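Local structure of abietadiene synthase, chloroplastic (Abies grandis, 3S9V) at residues K127-E130 / F131-Q135; I309-A312 / R313-V317; R501-V504 / T505-Y508. The protein belongs to the terpene synthase family of enzymes and is built mainly of alpha helices, with a metal-binding domain in its C-terminal half. All coordinates share one frame; numbering follows the deposited sequence.

Contact 1 of 3, residues K127-E130 / F131-Q135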
ATOM      1  N   LYS A 127      36.520 -28.462   1.925  1.00 27.48           N
ATOM      2  CA  LYS A 127      35.123 -28.723   1.576  1.00 31.74           C
ATOM      3  C   LYS A 127      34.549 -27.547   0.776  1.00 29.07           C
ATOM      4  O   LYS A 127      33.715 -27.735  -0.115  1.00 25.73           O
ATOM      5  CB  LYS A 127      34.272 -28.930   2.833  1.00 33.10           C
ATOM      6  CG  LYS A 127      34.462 -30.263   3.510  1.00 42.00           C
ATOM      7  CD  LYS A 127      33.610 -30.347   4.763  1.00 53.42           C
ATOM      8  CE  LYS A 127      33.797 -31.683   5.459  1.00 61.22           C
ATOM      9  NZ  LYS A 127      32.943 -31.793   6.675  1.00 69.17           N
ATOM     10  N   GLY A 128      34.992 -26.338   1.113  1.00 25.11           N
ATOM     11  CA  GLY A 128      34.521 -25.155   0.419  1.00 20.94           C
ATOM     12  C   GLY A 128      35.015 -25.158  -1.011  1.00 19.85           C
ATOM     13  O   GLY A 128      34.268 -24.846  -1.937  1.00 19.26           O
ATOM     14  N   ILE A 129      36.281 -25.524  -1.189  1.00 22.12           N
ATOM     15  CA  ILE A 129      36.878 -25.581  -2.518  1.00 24.47           C
ATOM     16  C   ILE A 129      36.096 -26.542  -3.400  1.00 22.48           C
ATOM     17  O   ILE A 129      35.777 -26.224  -4.550  1.00 19.07           O
ATOM     18  CB  ILE A 129      38.360 -26.031  -2.457  1.00 27.17           C
ATOM     19  CG1 ILE A 129      39.227 -24.876  -1.957  1.00 29.47           C
ATOM     20  CG2 ILE A 129      38.839 -26.474  -3.836  1.00 29.39           C
ATOM     21  CD1 ILE A 129      40.705 -25.196  -1.912  1.00 33.03           C
ATOM     22  N   GLU A 130      35.775 -27.707  -2.848  1.00 24.22           N
ATOM     23  CA  GLU A 130      35.029 -28.718  -3.587  1.00 23.52           C
ATOM     24  C   GLU A 130      33.649 -28.210  -3.957  1.00 24.07           C
ATOM     25  O   GLU A 130      33.197 -28.404  -5.086  1.00 25.64           O
ATOM     26  CB  GLU A 130      34.923 -29.998  -2.763  1.00 26.16           C
ATOM     27  CG  GLU A 130      36.276 -30.458  -2.237  1.00 34.87           C
ATOM     28  CD  GLU A 130      36.223 -31.784  -1.504  1.00 36.91           C
ATOM     29  OE1 GLU A 130      35.192 -32.077  -0.860  1.00 39.15           O
ATOM     30  OE2 GLU A 130      37.227 -32.526  -1.560  1.00 42.70           O
ATOM     31  N   PHE A 131      32.969 -27.555  -3.018  1.00 24.62           N
ATOM     32  CA  PHE A 131      31.647 -27.027  -3.331  1.00 21.33           C
ATOM     33  C   PHE A 131      31.767 -25.997  -4.438  1.00 18.94           C
ATOM     34  O   PHE A 131      31.036 -26.043  -5.421  1.00 21.67           O
ATOM     35  CB  PHE A 131      30.994 -26.344  -2.133  1.00 18.91           C
ATOM     36  CG  PHE A 131      29.749 -25.589  -2.504  1.00 19.97           C
ATOM     37  CD1 PHE A 131      28.535 -26.252  -2.638  1.00 22.11           C
ATOM     38  CD2 PHE A 131      29.807 -24.232  -2.811  1.00 14.36           C
ATOM     39  CE1 PHE A 131      27.403 -25.580  -3.076  1.00 16.93           C
ATOM     40  CE2 PHE A 131      28.679 -23.554  -3.250  1.00 13.22           C
ATOM     41  CZ  PHE A 131      27.475 -24.227  -3.384  1.00 14.59           C
ATOM     42  N   PHE A 132      32.691 -25.059  -4.268  1.00 19.52           N
ATOM     43  CA  PHE A 132      32.888 -24.009  -5.257  1.00 21.33           C
ATOM     44  C   PHE A 132      33.141 -24.588  -6.642  1.00 21.24           C
ATOM     45  O   PHE A 132      32.612 -24.087  -7.631  1.00 22.52           O
ATOM     46  CB  PHE A 132      34.049 -23.100  -4.842  1.00 20.82           C
ATOM     47  CG  PHE A 132      34.366 -22.020  -5.847  1.00 26.28           C
ATOM     48  CD1 PHE A 132      35.092 -22.308  -6.998  1.00 32.15           C
ATOM     49  CD2 PHE A 132      33.933 -20.717  -5.645  1.00 25.75           C
ATOM     50  CE1 PHE A 132      35.379 -21.314  -7.928  1.00 32.14           C
ATOM     51  CE2 PHE A 132      34.213 -19.718  -6.569  1.00 27.84           C
ATOM     52  CZ  PHE A 132      34.936 -20.015  -7.710  1.00 31.09           C
ATOM     53  N   ARG A 133      33.950 -25.641  -6.711  1.00 22.74           N
ATOM     54  CA  ARG A 133      34.260 -26.276  -7.988  1.00 24.83           C
ATOM     55  C   ARG A 133      33.034 -26.960  -8.598  1.00 25.48           C
ATOM     56  O   ARG A 133      32.790 -26.854  -9.800  1.00 24.51           O
ATOM     57  CB  ARG A 133      35.403 -27.292  -7.824  1.00 27.93           C
ATOM     58  CG  ARG A 133      35.619 -28.183  -9.043  1.00 32.46           C
ATOM     59  CD  ARG A 133      37.002 -28.827  -9.036  1.00 35.79           C
ATOM     60  NE  ARG A 133      37.294 -29.479  -7.769  1.00 29.78           N
ATOM     61  CZ  ARG A 133      38.228 -29.073  -6.917  1.00 35.89           C
ATOM     62  NH1 ARG A 133      38.976 -28.009  -7.196  1.00 31.66           N
ATOM     63  NH2 ARG A 133      38.410 -29.732  -5.780  1.00 32.69           N
ATOM     64  N   THR A 134      32.254 -27.650  -7.776  1.00 23.39           N
ATOM     65  CA  THR A 134      31.073 -28.322  -8.297  1.00 26.17           C
ATOM     66  C   THR A 134      30.025 -27.307  -8.732  1.00 26.89           C
ATOM     67  O   THR A 134      29.408 -27.443  -9.787  1.00 28.58           O
ATOM     68  CB  THR A 134      30.444 -29.255  -7.257  1.00 23.72           C
ATOM     69  OG1 THR A 134      31.436 -30.166  -6.768  1.00 23.50           O
ATOM     70  CG2 THR A 134      29.305 -30.045  -7.885  1.00 22.07           C
ATOM     71  N   GLN A 135      29.831 -26.280  -7.916  1.00 27.90           N
ATOM     72  CA  GLN A 135      28.853 -25.247  -8.221  1.00 23.56           C
ATOM     73  C   GLN A 135      29.300 -24.353  -9.382  1.00 23.54           C
ATOM     74  O   GLN A 135      28.472 -23.881 -10.161  1.00 21.93           O
ATOM     75  CB  GLN A 135      28.597 -24.389  -6.981  1.00 20.46           C
ATOM     76  CG  GLN A 135      27.533 -23.333  -7.195  1.00 27.54           C
ATOM     77  CD  GLN A 135      26.200 -23.944  -7.559  1.00 33.55           C
ATOM     78  OE1 GLN A 135      25.586 -24.645  -6.749  1.00 38.30           O
ATOM     79  NE2 GLN A 135      25.745 -23.692  -8.785  1.00 19.49           N
TER
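The guanidinium of Arg-133 meets the CG2 methyl of Ile-129 one helical turn earlier. Arg-133 NH1 lies 3.7 Å from Ile-129 CG2, and Arg-133 NH2 is almost as near to it. The side chain of Arg-133 starts with CG anti to the backbone N (chi1 169°) and then bends at chi3 (51°). That bend folds the guanidinium back, with the carbonyl oxygen of Ile-129 over one of its faces. Glu-130 stretches out beside it, but Glu-130 OE2 stays 5.2 Å from Arg-133 NH2, too far for a salt bridge. Beneath these side chains runs regular i to i+4 bonding, as expected within the alpha helix 122-136. Phe-132 N bonds to Gly-128 O at 2.8 Å. Arg-133 N bonds to Ile-129 O at 2.9 Å. The carbonyl of Glu-130 accepts Thr-134 N at 2.9 Å, and Thr-134 OG1 lies 3.0 Å from the same Glu-130 O. The next shell splits by side. Phe-131 packs on Arg-104 and Thr-108 of helix 101-117, with Gln-135 CB over one face of its ring. Phe-132 reaches Phe-155 and Leu-159 of helix 151-164. Arg-133 has a long, weak ion pair with Asp-168.

Contact 2 of 3, residues I309-A312 / R313-V317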
ATOM      1  N   ILE A 309      14.422   9.813   2.460  1.00 18.47           N
ATOM      2  CA  ILE A 309      15.138   8.997   3.420  1.00 16.68           C
ATOM      3  C   ILE A 309      15.676   7.743   2.781  1.00 18.05           C
ATOM      4  O   ILE A 309      15.329   7.406   1.652  1.00 16.30           O
ATOM      5  CB  ILE A 309      14.226   8.601   4.597  1.00 14.27           C
ATOM      6  CG1 ILE A 309      12.999   7.843   4.083  1.00 12.69           C
ATOM      7  CG2 ILE A 309      13.776   9.854   5.335  1.00 11.77           C
ATOM      8  CD1 ILE A 309      12.089   7.277   5.195  1.00 19.29           C
ATOM      9  N   GLY A 310      16.548   7.066   3.513  1.00 23.18           N
ATOM     10  CA  GLY A 310      17.119   5.828   3.030  1.00 20.85           C
ATOM     11  C   GLY A 310      16.508   4.734   3.873  1.00 20.34           C
ATOM     12  O   GLY A 310      15.429   4.916   4.426  1.00 19.95           O
ATOM     13  N   TRP A 311      17.203   3.614   3.999  1.00 19.78           N
ATOM     14  CA  TRP A 311      16.704   2.498   4.776  1.00 21.82           C
ATOM     15  C   TRP A 311      17.132   2.603   6.232  1.00 24.18           C
ATOM     16  O   TRP A 311      16.539   1.973   7.109  1.00 18.96           O
ATOM     17  CB  TRP A 311      17.203   1.188   4.161  1.00 25.07           C
ATOM     18  CG  TRP A 311      18.665   1.195   3.849  1.00 21.95           C
ATOM     19  CD1 TRP A 311      19.681   0.796   4.664  1.00 27.86           C
ATOM     20  CD2 TRP A 311      19.276   1.635   2.630  1.00 21.79           C
ATOM     21  NE1 TRP A 311      20.891   0.952   4.029  1.00 24.26           N
ATOM     22  CE2 TRP A 311      20.671   1.467   2.779  1.00 19.79           C
ATOM     23  CE3 TRP A 311      18.780   2.155   1.425  1.00 20.65           C
ATOM     24  CZ2 TRP A 311      21.583   1.801   1.763  1.00 29.34           C
ATOM     25  CZ3 TRP A 311      19.685   2.486   0.412  1.00 26.78           C
ATOM     26  CH2 TRP A 311      21.071   2.307   0.590  1.00 24.67           C
ATOM     27  N   ALA A 312      18.161   3.411   6.479  1.00 26.06           N
ATOM     28  CA  ALA A 312      18.688   3.609   7.824  1.00 22.21           C
ATOM     29  C   ALA A 312      18.690   5.079   8.187  1.00 25.15           C
ATOM     30  O   ALA A 312      18.844   5.937   7.316  1.00 25.91           O
ATOM     31  CB  ALA A 312      20.105   3.069   7.920  1.00 17.00           C
ATOM     32  N   ARG A 313      18.521   5.355   9.479  1.00 23.73           N
ATOM     33  CA  ARG A 313      18.527   6.719   9.993  1.00 23.22           C
ATOM     34  C   ARG A 313      19.770   7.425   9.459  1.00 22.46           C
ATOM     35  O   ARG A 313      20.848   6.846   9.420  1.00 23.93           O
ATOM     36  CB  ARG A 313      18.550   6.694  11.528  1.00 19.01           C
ATOM     37  CG  ARG A 313      19.636   5.784  12.120  1.00 21.73           C
ATOM     38  CD  ARG A 313      20.941   6.536  12.387  1.00 25.19           C
ATOM     39  NE  ARG A 313      22.041   5.650  12.779  1.00 26.81           N
ATOM     40  CZ  ARG A 313      22.780   4.942  11.927  1.00 24.92           C
ATOM     41  NH1 ARG A 313      22.553   5.006  10.620  1.00 22.00           N
ATOM     42  NH2 ARG A 313      23.753   4.165  12.380  1.00 27.14           N
ATOM     43  N   GLU A 314      19.606   8.671   9.036  1.00 24.85           N
ATOM     44  CA  GLU A 314      20.712   9.466   8.508  1.00 27.48           C
ATOM     45  C   GLU A 314      21.533   8.691   7.482  1.00 26.87           C
ATOM     46  O   GLU A 314      22.756   8.656   7.563  1.00 27.97           O
ATOM     47  CB  GLU A 314      21.636   9.938   9.643  1.00 31.40           C
ATOM     48  CG  GLU A 314      21.113   9.718  11.072  1.00 47.40           C
ATOM     49  CD  GLU A 314      19.893  10.559  11.425  1.00 49.85           C
ATOM     50  OE1 GLU A 314      18.814  10.353  10.828  1.00 50.01           O
ATOM     51  OE2 GLU A 314      20.018  11.429  12.312  1.00 59.71           O
ATOM     52  N   ASN A 315      20.859   8.064   6.525  1.00 28.19           N
ATOM     53  CA  ASN A 315      21.546   7.302   5.485  1.00 29.78           C
ATOM     54  C   ASN A 315      22.313   8.269   4.572  1.00 30.50           C
ATOM     55  O   ASN A 315      21.874   9.391   4.331  1.00 31.89           O
ATOM     56  CB  ASN A 315      20.531   6.504   4.661  1.00 27.89           C
ATOM     57  CG  ASN A 315      21.130   5.245   4.058  1.00 33.38           C
ATOM     58  OD1 ASN A 315      21.586   4.362   4.782  1.00 25.23           O
ATOM     59  ND2 ASN A 315      21.131   5.156   2.727  1.00 31.05           N
ATOM     60  N   PRO A 316      23.477   7.847   4.064  1.00 30.88           N
ATOM     61  CA  PRO A 316      24.283   8.700   3.178  1.00 30.75           C
ATOM     62  C   PRO A 316      23.490   9.150   1.947  1.00 32.10           C
ATOM     63  O   PRO A 316      23.654  10.266   1.465  1.00 35.57           O
ATOM     64  CB  PRO A 316      25.446   7.796   2.787  1.00 32.05           C
ATOM     65  CG  PRO A 316      25.545   6.840   3.929  1.00 39.82           C
ATOM     66  CD  PRO A 316      24.115   6.538   4.264  1.00 30.12           C
ATOM     67  N   VAL A 317      22.640   8.263   1.436  1.00 28.87           N
ATOM     68  CA  VAL A 317      21.827   8.567   0.267  1.00 27.49           C
ATOM     69  C   VAL A 317      20.409   8.037   0.450  1.00 27.58           C
ATOM     70  O   VAL A 317      20.204   6.931   0.953  1.00 26.81           O
ATOM     71  CB  VAL A 317      22.418   7.940  -1.031  1.00 29.26           C
ATOM     72  CG1 VAL A 317      23.878   8.315  -1.171  1.00 33.94           C
ATOM     73  CG2 VAL A 317      22.257   6.427  -1.020  1.00 26.02           C
TER
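Asn-315 folds back over the indole of Trp-311, four residues before it. Its CB lies on the inside of the bend, 3.2 Å from Ala-312 O and 3.8 Å from Gly-310 CA. Gly-310 has no side chain, and Asn-315 CB packs directly against its CA. Asn-315 CG is anti to the backbone N (chi1 -152°), which carries the amide over the ring. The two branches of the amide then part. Asn-315 OD1 comes 3.6 Å from Trp-311 NE1, and is also near the CB of Ala-312. Trp-311 NE1 itself is hydrogen-bonded to Ser-230 OG. Asn-315 ND2 lies over one face of the indole, toward the rim, 3.5 Å from Trp-311 CZ2. The amide is not stacked flat, since its plane makes 62° with the ring. What fixes its rotation is a bond at the tip: Asn-315 ND2 donates to Val-317 O at 2.7 Å, with the acceptor in the amide plane and an N-H...O angle of 167°. Two residues before Asn-315, Arg-313 NH2 forms a salt bridge with Asp-225. The whole is an irregular loop joining helices 290-301 and 320-332, consistent with the helical fold of the terpene synthase N-terminal domain.

Contact 3 of 3, residues R501-V504 / T505-Y508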
ATOM      1  N   ARG A 501     -35.895  -2.806  -8.093  1.00 62.85           N
ATOM      2  CA  ARG A 501     -35.326  -4.146  -7.999  1.00 63.85           C
ATOM      3  C   ARG A 501     -34.602  -4.376  -6.672  1.00 63.76           C
ATOM      4  O   ARG A 501     -33.694  -3.625  -6.310  1.00 66.09           O
ATOM      5  CB  ARG A 501     -34.350  -4.381  -9.154  1.00 63.42           C
ATOM      6  CG  ARG A 501     -33.394  -3.224  -9.389  1.00 70.95           C
ATOM      7  CD  ARG A 501     -32.071  -3.709  -9.943  1.00 77.30           C
ATOM      8  NE  ARG A 501     -31.416  -4.622  -9.011  1.00 82.63           N
ATOM      9  CZ  ARG A 501     -30.166  -5.057  -9.137  1.00 84.94           C
ATOM     10  NH1 ARG A 501     -29.423  -4.663 -10.163  1.00 86.16           N
ATOM     11  NH2 ARG A 501     -29.658  -5.886  -8.234  1.00 82.64           N
ATOM     12  N   GLU A 502     -35.017  -5.420  -5.957  1.00 60.99           N
ATOM     13  CA  GLU A 502     -34.427  -5.782  -4.671  1.00 57.62           C
ATOM     14  C   GLU A 502     -32.929  -6.047  -4.840  1.00 56.50           C
ATOM     15  O   GLU A 502     -32.511  -6.633  -5.841  1.00 58.74           O
ATOM     16  CB  GLU A 502     -35.131  -7.028  -4.121  1.00 57.83           C
ATOM     17  CG  GLU A 502     -34.611  -7.527  -2.782  1.00 60.21           C
ATOM     18  CD  GLU A 502     -33.354  -8.371  -2.898  1.00 63.12           C
ATOM     19  OE1 GLU A 502     -32.781  -8.717  -1.842  1.00 65.94           O
ATOM     20  OE2 GLU A 502     -32.943  -8.696  -4.034  1.00 59.65           O
ATOM     21  N   ARG A 503     -32.128  -5.616  -3.864  1.00 50.50           N
ATOM     22  CA  ARG A 503     -30.678  -5.807  -3.920  1.00 44.86           C
ATOM     23  C   ARG A 503     -29.967  -5.519  -2.597  1.00 38.64           C
ATOM     24  O   ARG A 503     -28.969  -4.792  -2.555  1.00 34.94           O
ATOM     25  CB  ARG A 503     -30.089  -4.932  -5.028  1.00 45.63           C
ATOM     26  CG  ARG A 503     -30.659  -3.527  -5.074  1.00 52.99           C
ATOM     27  CD  ARG A 503     -30.166  -2.787  -6.306  1.00 63.90           C
ATOM     28  NE  ARG A 503     -30.996  -1.628  -6.617  1.00 69.50           N
ATOM     29  CZ  ARG A 503     -30.919  -0.936  -7.748  1.00 70.74           C
ATOM     30  NH1 ARG A 503     -30.045  -1.284  -8.684  1.00 72.67           N
ATOM     31  NH2 ARG A 503     -31.726   0.096  -7.952  1.00 72.47           N
ATOM     32  N   VAL A 504     -30.476  -6.111  -1.522  1.00 35.63           N
ATOM     33  CA  VAL A 504     -29.911  -5.925  -0.189  1.00 36.91           C
ATOM     34  C   VAL A 504     -28.443  -6.344  -0.107  1.00 35.57           C
ATOM     35  O   VAL A 504     -27.638  -5.665   0.520  1.00 31.67           O
ATOM     36  CB  VAL A 504     -30.711  -6.722   0.872  1.00 38.46           C
ATOM     37  CG1 VAL A 504     -30.047  -6.594   2.236  1.00 35.35           C
ATOM     38  CG2 VAL A 504     -32.139  -6.209   0.934  1.00 40.68           C
ATOM     39  N   THR A 505     -28.110  -7.466  -0.739  1.00 34.00           N
ATOM     40  CA  THR A 505     -26.742  -7.984  -0.736  1.00 36.16           C
ATOM     41  C   THR A 505     -25.774  -6.997  -1.361  1.00 33.77           C
ATOM     42  O   THR A 505     -24.743  -6.660  -0.785  1.00 34.12           O
ATOM     43  CB  THR A 505     -26.640  -9.301  -1.528  1.00 35.37           C
ATOM     44  OG1 THR A 505     -27.514 -10.279  -0.953  1.00 41.81           O
ATOM     45  CG2 THR A 505     -25.215  -9.820  -1.508  1.00 28.95           C
ATOM     46  N   GLU A 506     -26.116  -6.556  -2.562  1.00 32.96           N
ATOM     47  CA  GLU A 506     -25.312  -5.604  -3.311  1.00 32.28           C
ATOM     48  C   GLU A 506     -25.106  -4.331  -2.491  1.00 27.37           C
ATOM     49  O   GLU A 506     -24.017  -3.762  -2.473  1.00 27.42           O
ATOM     50  CB  GLU A 506     -26.032  -5.302  -4.624  1.00 43.71           C
ATOM     51  CG  GLU A 506     -25.320  -4.413  -5.612  1.00 56.97           C
ATOM     52  CD  GLU A 506     -26.085  -4.342  -6.926  1.00 65.76           C
ATOM     53  OE1 GLU A 506     -26.223  -5.398  -7.583  1.00 66.07           O
ATOM     54  OE2 GLU A 506     -26.560  -3.243  -7.294  1.00 65.31           O
ATOM     55  N   ILE A 507     -26.155  -3.903  -1.796  1.00 27.39           N
ATOM     56  CA  ILE A 507     -26.099  -2.701  -0.971  1.00 25.37           C
ATOM     57  C   ILE A 507     -25.359  -2.912   0.348  1.00 25.93           C
ATOM     58  O   ILE A 507     -24.668  -2.011   0.831  1.00 26.01           O
ATOM     59  CB  ILE A 507     -27.517  -2.179  -0.666  1.00 22.91           C
ATOM     60  CG1 ILE A 507     -28.142  -1.615  -1.942  1.00 27.93           C
ATOM     61  CG2 ILE A 507     -27.470  -1.113   0.422  1.00 25.41           C
ATOM     62  CD1 ILE A 507     -29.540  -1.064  -1.744  1.00 27.61           C
ATOM     63  N   TYR A 508     -25.500  -4.096   0.932  1.00 24.36           N
ATOM     64  CA  TYR A 508     -24.838  -4.396   2.197  1.00 22.36           C
ATOM     65  C   TYR A 508     -23.329  -4.519   1.993  1.00 23.15           C
ATOM     66  O   TYR A 508     -22.542  -4.290   2.912  1.00 21.09           O
ATOM     67  CB  TYR A 508     -25.380  -5.695   2.796  1.00 20.41           C
ATOM     68  CG  TYR A 508     -24.654  -6.093   4.055  1.00 23.45           C
ATOM     69  CD1 TYR A 508     -24.766  -5.329   5.213  1.00 20.05           C
ATOM     70  CD2 TYR A 508     -23.797  -7.194   4.071  1.00 23.72           C
ATOM     71  CE1 TYR A 508     -24.043  -5.643   6.357  1.00 23.00           C
ATOM     72  CE2 TYR A 508     -23.064  -7.517   5.206  1.00 22.30           C
ATOM     73  CZ  TYR A 508     -23.190  -6.734   6.345  1.00 24.13           C
ATOM     74  OH  TYR A 508     -22.442  -7.022   7.463  1.00 27.39           O
TER
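Arg-501 and Glu-506 meet nearly at right angles at the start of helix 504-514. Arg-503 takes the N-cap position of this helix, in the metal-binding domain of the terpene synthase family. The guanidinium of Arg-501 and the carboxylate of Glu-506 are turned 80° apart. Their salt bridge is long, 3.5 Å from Arg-501 NH2 to Glu-506 OE1, and the arginine is poorly ordered. The two arginines lie against each other: Arg-503 CD sits over one face of the Arg-501 guanidinium, and Arg-501 CD over one face of the Arg-503 guanidinium. Glu-506 probably eases the charge of this pair. Its CG is anti to the backbone N (chi1 -175°) and the chain runs out extended to reach them. Glu-506 OE2 is 3.8 Å from Arg-503 CD, but the charged ends, Arg-503 NH1 and Glu-506 OE2, stay 4.2 Å apart. Helix 461-491 packs against this turn. There Tyr-508 OH bonds to Glu-481 and Thr-505 OG1 to Arg-486, while Val-504 packs on Leu-485. Ile-507 N bonds to the N-cap carbonyl, Arg-503 O, at 3.0 Å, and Tyr-508 N follows on Val-504 O at 2.7 Å. Ile-507 CG1 rests 3.3 Å from Arg-503 O.

Overall arrangement
The three contacts follow one another along the chain and none touches another. Contacts 1 and 3 lie farthest apart, with centres about 66 Å from each other on opposite sides of the chain's centre. Contact 2 is the most central, about 21 Å from that point. All three are partly buried; contact 2 has no fully exposed residue among those that touch, whereas contact 1 has three. Contact 1 lies within one helix, contact 2 in a loop between helices, and contact 3 where a loop becomes a helix. Their chemistry differs accordingly. Contact 1 rests on repeated backbone bonds, with aromatic groups turned to neighbouring helices. Contact 2 relies on an amide over an indole, and contact 3 on charged side chains at a helix start.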